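Conserved exported protein (Bacteroides fragilis, PDB 3CLW) is of unknown function but belongs to a glycoside hydrolase family, so it may hydrolyse O-glycosyl bonds in carbohydrates. Local coordinates at residues 19-24 and 353-358; 65-70 and 122-127; 306-311 and 349-354. All coordinates share one frame; numbering follows the deposited sequence.

Contact 1: residues 19-24 and 353-358; sequences IDNFSA and AWQWWT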
loop_
_atom_site.group_PDB
_atom_site.type_symbol
_atom_site.label_atom_id
_atom_site.label_comp_id
_atom_site.label_asym_id
_atom_site.label_seq_id
_atom_site.Cartn_x
_atom_site.Cartn_y
_atom_site.Cartn_z
ATOM N N ILE A 19 2.613 -14.237 0.613
ATOM C CA ILE A 19 1.876 -13.000 0.276
ATOM C C ILE A 19 0.786 -12.722 1.311
ATOM O O ILE A 19 -0.023 -13.598 1.625
ATOM C CB ILE A 19 1.224 -13.042 -1.129
ATOM C CG1 ILE A 19 2.232 -13.419 -2.231
ATOM C CG2 ILE A 19 0.532 -11.708 -1.457
ATOM C CD1 ILE A 19 3.297 -12.340 -2.493
ATOM N N ASP A 20 0.789 -11.508 1.855
ATOM C CA ASP A 20 -0.264 -11.056 2.763
ATOM C C ASP A 20 -1.419 -10.413 1.973
ATOM O O ASP A 20 -2.542 -10.854 2.078
ATOM C CB ASP A 20 0.294 -10.060 3.790
ATOM C CG ASP A 20 1.299 -10.701 4.765
ATOM O OD1 ASP A 20 1.194 -11.914 5.013
ATOM O OD2 ASP A 20 2.181 -9.988 5.275
ATOM N N ASN A 21 -1.138 -9.360 1.202
ATOM C CA ASN A 21 -2.215 -8.605 0.509
ATOM C C ASN A 21 -1.677 -7.641 -0.515
ATOM O O ASN A 21 -0.470 -7.427 -0.611
ATOM C CB ASN A 21 -3.061 -7.796 1.508
ATOM C CG ASN A 21 -2.235 -6.755 2.300
ATOM O OD1 ASN A 21 -1.887 -5.684 1.782
ATOM N ND2 ASN A 21 -1.941 -7.060 3.567
ATOM N N PHE A 22 -2.605 -7.056 -1.261
ATOM C CA PHE A 22 -2.388 -5.829 -1.990
ATOM C C PHE A 22 -3.474 -4.909 -1.466
ATOM O O PHE A 22 -4.590 -5.340 -1.169
ATOM C CB PHE A 22 -2.524 -6.078 -3.498
ATOM C CG PHE A 22 -1.370 -6.892 -4.079
ATOM C CD1 PHE A 22 -0.264 -6.247 -4.650
ATOM C CD2 PHE A 22 -1.382 -8.279 -4.006
ATOM C CE1 PHE A 22 0.802 -6.985 -5.147
ATOM C CE2 PHE A 22 -0.328 -9.020 -4.490
ATOM C CZ PHE A 22 0.773 -8.377 -5.062
ATOM N N SER A 23 -3.141 -3.639 -1.333
ATOM C CA SER A 23 -3.964 -2.762 -0.581
ATOM C C SER A 23 -4.016 -1.374 -1.201
ATOM O O SER A 23 -3.301 -1.091 -2.148
ATOM C CB SER A 23 -3.439 -2.695 0.841
ATOM O OG SER A 23 -4.385 -2.062 1.687
ATOM N N ALA A 24 -4.902 -0.535 -0.670
ATOM C CA ALA A 24 -4.890 0.895 -0.945
ATOM C C ALA A 24 -5.537 1.587 0.239
ATOM O O ALA A 24 -5.994 0.933 1.168
ATOM C CB ALA A 24 -5.637 1.225 -2.255
ATOM N N ALA A 353 3.518 -7.572 1.099
ATOM C CA ALA A 353 2.358 -6.747 0.735
ATOM C C ALA A 353 2.859 -5.569 -0.063
ATOM O O ALA A 353 3.996 -5.131 0.157
ATOM C CB ALA A 353 1.610 -6.254 1.946
ATOM N N TRP A 354 2.016 -5.067 -0.975
ATOM C CA TRP A 354 2.260 -3.811 -1.706
ATOM C C TRP A 354 0.994 -2.956 -1.609
ATOM O O TRP A 354 -0.095 -3.434 -1.930
ATOM C CB TRP A 354 2.651 -4.072 -3.175
ATOM C CG TRP A 354 3.283 -2.870 -3.769
ATOM C CD1 TRP A 354 4.623 -2.567 -3.786
ATOM C CD2 TRP A 354 2.608 -1.751 -4.377
ATOM N NE1 TRP A 354 4.818 -1.346 -4.385
ATOM C CE2 TRP A 354 3.599 -0.815 -4.739
ATOM C CE3 TRP A 354 1.256 -1.445 -4.633
ATOM C CZ2 TRP A 354 3.290 0.404 -5.374
ATOM C CZ3 TRP A 354 0.946 -0.235 -5.242
ATOM C CH2 TRP A 354 1.969 0.670 -5.619
ATOM N N GLN A 355 1.126 -1.713 -1.146
ATOM C CA GLN A 355 -0.054 -0.898 -0.822
ATOM C C GLN A 355 0.002 0.496 -1.450
ATOM O O GLN A 355 0.996 1.221 -1.308
ATOM C CB GLN A 355 -0.242 -0.801 0.696
ATOM C CG GLN A 355 0.058 -2.135 1.438
ATOM C CD GLN A 355 -0.375 -2.128 2.873
ATOM O OE1 GLN A 355 0.008 -1.233 3.626
ATOM N NE2 GLN A 355 -1.173 -3.120 3.274
ATOM N N TRP A 356 -1.049 0.832 -2.185
ATOM C CA TRP A 356 -1.243 2.192 -2.698
ATOM C C TRP A 356 -1.496 3.179 -1.571
ATOM O O TRP A 356 -1.937 2.789 -0.496
ATOM C CB TRP A 356 -2.480 2.239 -3.642
ATOM C CG TRP A 356 -2.197 1.760 -4.985
ATOM C CD1 TRP A 356 -2.511 0.530 -5.513
ATOM C CD2 TRP A 356 -1.536 2.486 -6.022
ATOM N NE1 TRP A 356 -2.093 0.461 -6.822
ATOM C CE2 TRP A 356 -1.487 1.644 -7.158
ATOM C CE3 TRP A 356 -0.971 3.774 -6.103
ATOM C CZ2 TRP A 356 -0.887 2.041 -8.354
ATOM C CZ3 TRP A 356 -0.374 4.168 -7.291
ATOM C CH2 TRP A 356 -0.350 3.316 -8.405
ATOM N N TRP A 357 -1.236 4.452 -1.845
ATOM C CA TRP A 357 -1.823 5.546 -1.094
ATOM C C TRP A 357 -3.330 5.614 -1.498
ATOM O O TRP A 357 -3.980 4.565 -1.728
ATOM C CB TRP A 357 -0.996 6.836 -1.371
ATOM C CG TRP A 357 -1.479 8.144 -0.799
ATOM C CD1 TRP A 357 -1.603 9.318 -1.483
ATOM C CD2 TRP A 357 -1.928 8.422 0.546
ATOM N NE1 TRP A 357 -2.083 10.304 -0.663
ATOM C CE2 TRP A 357 -2.303 9.783 0.584
ATOM C CE3 TRP A 357 -2.076 7.648 1.707
ATOM C CZ2 TRP A 357 -2.799 10.402 1.741
ATOM C CZ3 TRP A 357 -2.564 8.260 2.858
ATOM C CH2 TRP A 357 -2.924 9.629 2.864
ATOM N N THR A 358 -3.916 6.794 -1.561
ATOM C CA THR A 358 -5.356 6.892 -1.860
ATOM C C THR A 358 -5.753 6.110 -3.146
ATOM O O THR A 358 -5.126 6.271 -4.189
ATOM C CB THR A 358 -5.774 8.338 -2.021
ATOM O OG1 THR A 358 -5.009 8.907 -3.090
ATOM C CG2 THR A 358 -5.523 9.165 -0.717
#
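Ser23 and Gln355 meet where the first and last parallel strands of a TIM barrel, 21-24 and 353-356, close the ring. Here the strands are close: the CA atoms of Ser23 and Gln355 stand 4.3 Å apart, near enough for the small Ser23 CB to touch CG, CD and NE2 of the glutamine, NE2 at 3.4 Å. Trp356 N donates to Ser23 O at 3.0 Å from above the carbonyl plane, and the methyl of Ala24 lies against Trp356 CB at 3.6 Å. Ser23 N in turn bonds Trp354 O. Toward the start of strand 21-24 the pairing slackens: Trp354 N to Asn21 O, at 3.4 Å, is a weak bond, and beyond it partly exposed Asp20 meets Ala353 CB only distantly. On the face carrying Phe22 and Trp354, the two side chains cross at about a right angle, Phe22 CD1 on Trp354 CB; both suit this outer layer, where helices 391-400 and 328-347 pack. The other face, with Asn21, Ser23 and Gln355 beside Ala353, is largely polar. Asn21 CG sits between backbone N and carbonyl carbon (chi1 60°), and OD1 receives Gln355 NE2 at 3.1 Å with an N-H...O angle of 162°, the oxygen lying near the glutamine's amide plane. Gln355 OE1 accepts from Arg69 NH1, so the amide bonds at both ends, which fixes its rotation and implies a hydrogen-bonded barrel interior.

Contact 2: residues 65-70 and 122-127; sequences LTNWRV and MNNFLF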
loop_
_atom_site.group_PDB
_atom_site.type_symbol
_atom_site.label_atom_id
_atom_site.label_comp_id
_atom_site.label_asym_id
_atom_site.label_seq_id
_atom_site.Cartn_x
_atom_site.Cartn_y
_atom_site.Cartn_z
ATOM N N LEU A 65 -8.427 -5.970 -4.443
ATOM C CA LEU A 65 -7.563 -5.776 -3.299
ATOM C C LEU A 65 -7.960 -6.648 -2.119
ATOM O O LEU A 65 -9.140 -6.985 -1.925
ATOM C CB LEU A 65 -7.560 -4.316 -2.870
ATOM C CG LEU A 65 -7.045 -3.315 -3.898
ATOM C CD1 LEU A 65 -7.370 -1.974 -3.381
ATOM C CD2 LEU A 65 -5.527 -3.479 -4.165
ATOM N N THR A 66 -6.953 -6.990 -1.314
ATOM C CA THR A 66 -7.143 -7.962 -0.270
ATOM C C THR A 66 -6.789 -7.442 1.114
ATOM O O THR A 66 -6.768 -8.212 2.076
ATOM C CB THR A 66 -6.370 -9.275 -0.600
ATOM O OG1 THR A 66 -5.080 -8.945 -1.094
ATOM C CG2 THR A 66 -7.111 -10.074 -1.664
ATOM N N ASN A 67 -6.483 -6.153 1.203
ATOM C CA ASN A 67 -6.454 -5.399 2.455
ATOM C C ASN A 67 -7.016 -4.022 2.099
ATOM O O ASN A 67 -7.057 -3.662 0.901
ATOM C CB ASN A 67 -5.026 -5.288 3.015
ATOM C CG ASN A 67 -4.941 -4.420 4.291
ATOM O OD1 ASN A 67 -5.413 -4.799 5.367
ATOM N ND2 ASN A 67 -4.322 -3.270 4.169
ATOM N N TRP A 68 -7.483 -3.278 3.100
ATOM C CA TRP A 68 -7.968 -1.886 2.897
ATOM C C TRP A 68 -7.474 -1.047 4.063
ATOM O O TRP A 68 -7.644 -1.449 5.222
ATOM C CB TRP A 68 -9.500 -1.838 2.823
ATOM C CG TRP A 68 -10.152 -0.460 2.546
ATOM C CD1 TRP A 68 -11.076 0.194 3.337
ATOM C CD2 TRP A 68 -9.970 0.359 1.389
ATOM N NE1 TRP A 68 -11.480 1.362 2.743
ATOM C CE2 TRP A 68 -10.819 1.493 1.539
ATOM C CE3 TRP A 68 -9.163 0.257 0.238
ATOM C CZ2 TRP A 68 -10.860 2.537 0.587
ATOM C CZ3 TRP A 68 -9.213 1.292 -0.721
ATOM C CH2 TRP A 68 -10.059 2.419 -0.532
ATOM N N ARG A 69 -6.819 0.075 3.764
ATOM C CA ARG A 69 -6.271 0.898 4.837
ATOM C C ARG A 69 -7.248 2.040 5.196
ATOM O O ARG A 69 -7.570 2.884 4.350
ATOM C CB ARG A 69 -4.889 1.447 4.485
ATOM C CG ARG A 69 -3.799 0.386 4.231
ATOM C CD ARG A 69 -2.492 1.012 3.699
ATOM N NE ARG A 69 -1.988 2.067 4.586
ATOM C CZ ARG A 69 -1.057 1.897 5.532
ATOM N NH1 ARG A 69 -0.461 0.713 5.735
ATOM N NH2 ARG A 69 -0.707 2.937 6.272
ATOM N N VAL A 70 -7.708 2.042 6.448
ATOM C CA VAL A 70 -8.656 3.026 6.954
ATOM C C VAL A 70 -7.959 4.102 7.827
ATOM O O VAL A 70 -7.294 3.783 8.825
ATOM C CB VAL A 70 -9.800 2.308 7.726
ATOM C CG1 VAL A 70 -10.774 3.317 8.384
ATOM C CG2 VAL A 70 -10.525 1.377 6.787
ATOM N N MET A 122 -14.144 -9.042 0.995
ATOM C CA MET A 122 -12.852 -8.568 1.464
ATOM C C MET A 122 -13.073 -8.054 2.894
ATOM O O MET A 122 -13.659 -6.978 3.096
ATOM C CB MET A 122 -12.322 -7.456 0.539
ATOM C CG MET A 122 -10.818 -7.144 0.630
ATOM S SD MET A 122 -10.051 -6.759 2.220
ATOM C CE MET A 122 -10.721 -5.162 2.496
ATOM N N ASN A 123 -12.624 -8.834 3.879
ATOM C CA ASN A 123 -12.791 -8.438 5.272
ATOM C C ASN A 123 -11.426 -8.508 5.984
ATOM O O ASN A 123 -11.149 -9.407 6.798
ATOM C CB ASN A 123 -13.897 -9.280 5.944
ATOM C CG ASN A 123 -14.376 -8.683 7.262
ATOM O OD1 ASN A 123 -13.837 -7.674 7.735
ATOM N ND2 ASN A 123 -15.390 -9.316 7.875
ATOM N N ASN A 124 -10.560 -7.565 5.628
ATOM C CA ASN A 124 -9.220 -7.500 6.143
ATOM C C ASN A 124 -8.822 -6.051 6.161
ATOM O O ASN A 124 -8.542 -5.465 5.113
ATOM C CB ASN A 124 -8.245 -8.370 5.313
ATOM C CG ASN A 124 -6.792 -8.232 5.772
ATOM O OD1 ASN A 124 -6.517 -7.964 6.944
ATOM N ND2 ASN A 124 -5.853 -8.428 4.847
ATOM N N PHE A 125 -8.813 -5.462 7.351
ATOM C CA PHE A 125 -8.593 -4.035 7.477
ATOM C C PHE A 125 -7.360 -3.659 8.322
ATOM O O PHE A 125 -7.003 -4.342 9.287
ATOM C CB PHE A 125 -9.850 -3.351 8.033
ATOM C CG PHE A 125 -11.081 -3.542 7.185
ATOM C CD1 PHE A 125 -11.960 -4.615 7.435
ATOM C CD2 PHE A 125 -11.376 -2.651 6.148
ATOM C CE1 PHE A 125 -13.108 -4.800 6.672
ATOM C CE2 PHE A 125 -12.543 -2.841 5.349
ATOM C CZ PHE A 125 -13.398 -3.924 5.608
ATOM N N LEU A 126 -6.726 -2.553 7.926
ATOM C CA LEU A 126 -5.665 -1.907 8.705
ATOM C C LEU A 126 -6.175 -0.525 9.050
ATOM O O LEU A 126 -6.699 0.187 8.161
ATOM C CB LEU A 126 -4.343 -1.835 7.925
ATOM C CG LEU A 126 -3.100 -1.182 8.578
ATOM C CD1 LEU A 126 -1.783 -1.732 7.986
ATOM C CD2 LEU A 126 -3.109 0.329 8.494
ATOM N N PHE A 127 -6.066 -0.163 10.330
ATOM C CA PHE A 127 -6.389 1.184 10.837
ATOM C C PHE A 127 -5.110 1.988 11.017
ATOM O O PHE A 127 -4.174 1.525 11.697
ATOM C CB PHE A 127 -7.071 1.062 12.200
ATOM C CG PHE A 127 -8.538 0.769 12.124
ATOM C CD1 PHE A 127 -9.335 0.910 13.248
ATOM C CD2 PHE A 127 -9.135 0.371 10.908
ATOM C CE1 PHE A 127 -10.702 0.655 13.161
ATOM C CE2 PHE A 127 -10.513 0.139 10.816
ATOM C CZ PHE A 127 -11.295 0.286 11.940
#
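Trp68 CG lies anti to its backbone N (chi1 -177°), whereas Phe125 CG stands beside its own N (chi1 -59°); the two CG atoms leave their strands on different courses, and the side chains cross obliquely, Phe125 CD2 reaching Trp68 CB at 3.9 Å. They belong to consecutive parallel strands of the TIM barrel, 68-70 and 125-127. Trp68 CD1 lies in the plane of the phenyl ring, at its edge. Bends at chi2 and chi3 of Met122 carry its methyl CE to Trp68 CB, 3.6 Å away, and over one face of Phe125, off centre; the flexible, unbranched methionine chain can bend to reach both aromatic residues. Further along, Val70 CB touches Phe127 CD2, the two side chains lying side by side and pointing the same way. These apolar groups suit the outer face, where Phe113 and Met114 of helix 108-119 also pack.

The backbones alternate as donor and acceptor: Trp68 N to Asn124 O, Leu126 N to Trp68 O, and Val70 N to Leu126 O, the last short at 2.7 Å, with an N-H...O angle of 175°. At the Thr66 end, the Asn124 side chain adds to the pairing; its ND2 meets a lone pair of Thr66 O in the carbonyl plane at 2.9 Å, while its OD1 accepts from Asn179 ND2. On the barrel's inner face Arg69 runs alongside Leu126; its guanidinium, besides the bond to Gln355, forms a salt bridge with Glu231. Leu126 CD2 rests 3.8 Å above the guanidinium plane, toward its rim, and CD1 touches NH1 at 3.6 Å.

Contact 3: residues 306-311 and 349-354; sequences TKFWAS and ANASAW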
loop_
_atom_site.group_PDB
_atom_site.type_symbol
_atom_site.label_atom_id
_atom_site.label_comp_id
_atom_site.label_asym_id
_atom_site.label_seq_id
_atom_site.Cartn_x
_atom_site.Cartn_y
_atom_site.Cartn_z
ATOM N N THR A 306 11.434 -11.774 9.808
ATOM C CA THR A 306 10.637 -10.560 9.748
ATOM C C THR A 306 10.227 -10.288 8.323
ATOM O O THR A 306 11.034 -10.366 7.420
ATOM C CB THR A 306 11.404 -9.382 10.365
ATOM O OG1 THR A 306 11.691 -9.722 11.724
ATOM C CG2 THR A 306 10.599 -8.062 10.321
ATOM N N LYS A 307 8.943 -10.010 8.137
ATOM C CA LYS A 307 8.417 -9.598 6.831
ATOM C C LYS A 307 8.745 -8.133 6.463
ATOM O O LYS A 307 9.085 -7.300 7.312
ATOM C CB LYS A 307 6.908 -9.837 6.779
ATOM C CG LYS A 307 6.490 -11.301 6.683
ATOM C CD LYS A 307 5.012 -11.421 6.816
ATOM C CE LYS A 307 4.568 -12.832 6.509
ATOM N NZ LYS A 307 3.081 -12.971 6.564
ATOM N N PHE A 308 8.628 -7.843 5.171
ATOM C CA PHE A 308 8.579 -6.471 4.704
ATOM C C PHE A 308 7.228 -6.155 4.009
ATOM O O PHE A 308 6.691 -7.000 3.310
ATOM C CB PHE A 308 9.761 -6.177 3.755
ATOM C CG PHE A 308 9.771 -4.758 3.263
ATOM C CD1 PHE A 308 10.106 -3.727 4.124
ATOM C CD2 PHE A 308 9.388 -4.466 1.968
ATOM C CE1 PHE A 308 10.094 -2.413 3.687
ATOM C CE2 PHE A 308 9.353 -3.171 1.517
ATOM C CZ PHE A 308 9.705 -2.132 2.369
ATOM N N TRP A 309 6.701 -4.948 4.233
ATOM C CA TRP A 309 5.518 -4.419 3.525
ATOM C C TRP A 309 5.872 -3.069 2.910
ATOM O O TRP A 309 6.381 -2.147 3.597
ATOM C CB TRP A 309 4.332 -4.210 4.474
ATOM C CG TRP A 309 3.458 -5.415 4.765
ATOM C CD1 TRP A 309 3.786 -6.749 4.595
ATOM C CD2 TRP A 309 2.126 -5.399 5.317
ATOM N NE1 TRP A 309 2.734 -7.542 4.986
ATOM C CE2 TRP A 309 1.706 -6.744 5.434
ATOM C CE3 TRP A 309 1.233 -4.366 5.710
ATOM C CZ2 TRP A 309 0.458 -7.093 5.937
ATOM C CZ3 TRP A 309 -0.016 -4.727 6.226
ATOM C CH2 TRP A 309 -0.390 -6.076 6.321
ATOM N N ALA A 310 5.638 -2.946 1.606
ATOM C CA ALA A 310 5.668 -1.633 0.960
ATOM C C ALA A 310 4.258 -1.054 1.213
ATOM O O ALA A 310 3.243 -1.605 0.761
ATOM C CB ALA A 310 6.035 -1.760 -0.536
ATOM N N SER A 311 4.171 -0.013 2.028
ATOM C CA SER A 311 2.872 0.314 2.623
ATOM C C SER A 311 2.250 1.634 2.167
ATOM O O SER A 311 1.189 2.023 2.662
ATOM C CB SER A 311 2.967 0.291 4.146
ATOM O OG SER A 311 3.988 1.203 4.566
ATOM N N ALA A 349 13.003 -6.953 -2.549
ATOM C CA ALA A 349 12.775 -6.671 -1.139
ATOM C C ALA A 349 11.965 -7.785 -0.480
ATOM O O ALA A 349 11.767 -7.758 0.734
ATOM C CB ALA A 349 12.122 -5.312 -0.951
ATOM N N ASN A 350 11.544 -8.767 -1.283
ATOM C CA ASN A 350 10.707 -9.886 -0.840
ATOM C C ASN A 350 9.477 -9.445 -0.049
ATOM O O ASN A 350 9.132 -10.052 0.980
ATOM C CB ASN A 350 11.537 -10.908 -0.039
ATOM C CG ASN A 350 12.368 -11.834 -0.931
ATOM O OD1 ASN A 350 12.281 -13.050 -0.833
ATOM N ND2 ASN A 350 13.169 -11.256 -1.792
ATOM N N ALA A 351 8.817 -8.376 -0.514
ATOM C CA ALA A 351 7.742 -7.775 0.257
ATOM C C ALA A 351 6.601 -8.750 0.374
ATOM O O ALA A 351 6.264 -9.403 -0.607
ATOM C CB ALA A 351 7.274 -6.492 -0.402
ATOM N N SER A 352 5.970 -8.836 1.549
ATOM C CA SER A 352 4.729 -9.621 1.651
ATOM C C SER A 352 3.439 -8.888 1.293
ATOM O O SER A 352 2.370 -9.503 1.249
ATOM C CB SER A 352 4.591 -10.293 3.034
ATOM O OG SER A 352 5.490 -11.398 3.148
ATOM N N ALA A 353 3.518 -7.572 1.099
ATOM C CA ALA A 353 2.358 -6.747 0.735
ATOM C C ALA A 353 2.859 -5.569 -0.063
ATOM O O ALA A 353 3.996 -5.131 0.157
ATOM C CB ALA A 353 1.610 -6.254 1.946
ATOM N N TRP A 354 2.016 -5.067 -0.975
ATOM C CA TRP A 354 2.260 -3.811 -1.706
ATOM C C TRP A 354 0.994 -2.956 -1.609
ATOM O O TRP A 354 -0.095 -3.434 -1.930
ATOM C CB TRP A 354 2.651 -4.072 -3.175
ATOM C CG TRP A 354 3.283 -2.870 -3.769
ATOM C CD1 TRP A 354 4.623 -2.567 -3.786
ATOM C CD2 TRP A 354 2.608 -1.751 -4.377
ATOM N NE1 TRP A 354 4.818 -1.346 -4.385
ATOM C CE2 TRP A 354 3.599 -0.815 -4.739
ATOM C CE3 TRP A 354 1.256 -1.445 -4.633
ATOM C CZ2 TRP A 354 3.290 0.404 -5.374
ATOM C CZ3 TRP A 354 0.946 -0.235 -5.242
ATOM C CH2 TRP A 354 1.969 0.670 -5.619
HETATM O O HOH W 1 8.132 -10.246 3.427
#
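Phe308 and Ser352 share the shorter of two backbone hydrogen bonds joining these segments: Ser352 N lies 2.6 Å from Phe308 O, almost in line with its C=O bond, although the N-H itself is somewhat bent. Ala310 N then donates to Ala353 O at 3.1 Å, tilted from the carbonyl plane. These bonds join the seventh and eighth parallel strands of the TIM barrel at the approach to strand 353-356; Asn350, whose positive phi (50°) breaks the helical course, lies just before.

A water completes the polar contacts. It accepts from Phe308 N at 3.0 Å and donates to both Asn350 O and Ser352 OG, tying the incoming turn to strand 307-310. Serine suits the site because its small hydroxyl can reach this water and Glu18 O as well. Past it runs the extended aliphatic chain of Lys307, CG 3.7 Å from Ser352 OG, on the way to salt bridges that NZ makes with Asp20 and Glu18.

The aromatic contacts are of different kinds. Ala353 CB makes a CH-pi contact with Trp309, 3.3 Å from the centroid of the five-membered ring and 2° off its normal; an alanine methyl is small enough for the backbone to come close while its C-H bonds face the indole. Ser352 CB meets the same indole at its edge, by NE1, the nitrogen that bonds Asp20 OD2. Phe308 CG is anti to its backbone N (chi1 -179°), and ring atom CD2 takes the methyl of Ala351 at 3.8 Å, near the ring plane, with Ala349 CB a little farther off. Ala310 CB touches Trp354 CD1 at 3.6 Å.

Helix 328-347 packs on Ala310 and Trp354 from outside the barrel, strand 270-276 flanks 307-310, and strand 6-25 lies beside 353-356.

How the contacts relate
All three contacts are parallel strand pairings in one TIM barrel. Contact 3 joins the seventh strand to the eighth, contact 1 joins the eighth to the first, and contact 2 joins the second to the third; backbone bonds between 6-25 and 68-71 connect contacts 1 and 2. Contact 1 therefore lies about 9 Å, centre to centre, from each of the others, which stand about 16 Å apart. Along the chain, contact 2 is nested within the loop that contact 1 closes and precedes contact 3, which shares Ala353 and Trp354 with contact 1. Residues far apart in sequence thus converge on one interior, where the side chains of Arg69 and Leu126 touch segment 306-311.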